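Local coordinates for protein putative DD-carboxypeptidase TP_0574 (Treponema pallidum, PDB 1O75) that binds penicillin and shows zinc-stimulated carboxypeptidase activity, possibly trimming peptidoglycan stem peptides to limit cross-linking of the spirochaete cell wall, at residues B[167-170]-B[171-175]. The protein carries 2 engineered substitutions. Sequence-based numbering, arbitrary orientation.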
# COMPACT_ATOMS: atom_id res chain seq x y z
N LYS B 167 38.89 17.42 -18.88
CA LYS B 167 38.30 18.20 -17.80
C LYS B 167 37.41 19.35 -18.26
O LYS B 167 36.34 19.57 -17.69
CB LYS B 167 39.41 18.73 -16.90
CG LYS B 167 38.93 19.29 -15.58
CD LYS B 167 40.04 19.21 -14.55
CE LYS B 167 39.54 19.65 -13.19
NZ LYS B 167 40.56 19.41 -12.14
N GLY B 168 37.84 20.07 -19.30
CA GLY B 168 37.08 21.21 -19.77
C GLY B 168 35.78 20.89 -20.47
O GLY B 168 34.75 21.50 -20.19
N ILE B 169 35.82 19.93 -21.39
CA ILE B 169 34.61 19.58 -22.11
C ILE B 169 33.63 18.88 -21.16
O ILE B 169 32.42 19.00 -21.30
CB ILE B 169 34.93 18.68 -23.31
CG1 ILE B 169 33.65 18.35 -24.07
CG2 ILE B 169 35.63 17.42 -22.85
CD1 ILE B 169 33.89 17.74 -25.42
N ALA B 170 34.19 18.18 -20.17
CA ALA B 170 33.40 17.46 -19.18
C ALA B 170 32.51 18.44 -18.41
O ALA B 170 31.30 18.22 -18.26
CB ALA B 170 34.34 16.74 -18.22
N LYS B 171 33.11 19.52 -17.92
CA LYS B 171 32.38 20.54 -17.17
C LYS B 171 31.35 21.24 -18.04
O LYS B 171 30.23 21.53 -17.59
CB LYS B 171 33.36 21.58 -16.61
CG LYS B 171 34.29 21.03 -15.56
CD LYS B 171 35.11 22.12 -14.89
CE LYS B 171 36.02 21.52 -13.82
NZ LYS B 171 36.74 22.55 -13.01
N GLU B 172 31.71 21.50 -19.29
CA GLU B 172 30.81 22.19 -20.21
C GLU B 172 29.69 21.34 -20.81
O GLU B 172 28.56 21.79 -20.93
CB GLU B 172 31.60 22.81 -21.37
CG GLU B 172 30.77 22.95 -22.64
CD GLU B 172 31.53 23.55 -23.81
OE1 GLU B 172 32.70 23.14 -24.04
OE2 GLU B 172 30.96 24.42 -24.50
N LYS B 173 30.02 20.11 -21.20
CA LYS B 173 29.06 19.23 -21.85
C LYS B 173 28.32 18.22 -20.96
O LYS B 173 27.20 17.83 -21.26
CB LYS B 173 29.78 18.48 -22.97
CG LYS B 173 30.27 19.38 -24.10
CD LYS B 173 29.12 19.74 -25.05
CE LYS B 173 29.61 20.55 -26.24
NZ LYS B 173 28.53 20.78 -27.25
N PHE B 174 28.95 17.80 -19.87
CA PHE B 174 28.33 16.82 -18.98
C PHE B 174 28.20 17.32 -17.55
O PHE B 174 28.11 16.51 -16.61
CB PHE B 174 29.12 15.50 -19.00
CG PHE B 174 29.24 14.90 -20.37
CD1 PHE B 174 30.34 15.17 -21.18
CD2 PHE B 174 28.22 14.10 -20.88
CE1 PHE B 174 30.43 14.66 -22.48
CE2 PHE B 174 28.29 13.59 -22.18
CZ PHE B 174 29.40 13.87 -22.99
N HIS B 175 28.19 18.64 -17.38
CA HIS B 175 28.05 19.25 -16.07
C HIS B 175 28.93 18.60 -15.02
O HIS B 175 28.52 18.40 -13.88
CB HIS B 175 26.59 19.20 -15.62
CG HIS B 175 25.65 19.90 -16.57
ND1 HIS B 175 24.29 19.94 -16.38
CD2 HIS B 175 25.89 20.57 -17.72
CE1 HIS B 175 23.72 20.60 -17.37
NE2 HIS B 175 24.67 20.99 -18.20
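I169 lays its CG1 methylene against K173, one helical turn further on, CG1 standing 3.5 Å from CG of the lysine. With chi1 at -178°, CG1 of the isoleucine is trans to its own backbone N and lies beside the carbonyl carbon, where CB and CG of K173 meet it; K173 bends at chi2 (-80°), so the aliphatic base of its chain makes the contact while its amino end leads away. On another flank K167 and K171 run alongside each other as extended chains heading the same way, their CE atoms 4.0 Å apart. Four successive i to i+4 backbone bonds underlie these pairs: K171 N to K167 O, E172 N to G168 O, K173 N to I169 O at 2.6 Å, and F174 N to A170 O, with an N-H...O angle of 144°, the most bent of the four. F174 is the first residue to leave helical phi/psi after the helix 167-173. A170 suits the inward side because its small methyl touches M192 of strand 190-194, and its CA sits at the edge of the F174 ring, which meets F198 edge-to-face. The helix thus rests on the sheet by I169, A170 and F174; K171 and K173 are exposed, while K167 reaches S9 and E178. K167 NZ and K171 NZ are 5.0 Å apart; a salt bridge from K167 to E178 probably offsets their mutual repulsion, and the methylenes keep loose van der Waals contact.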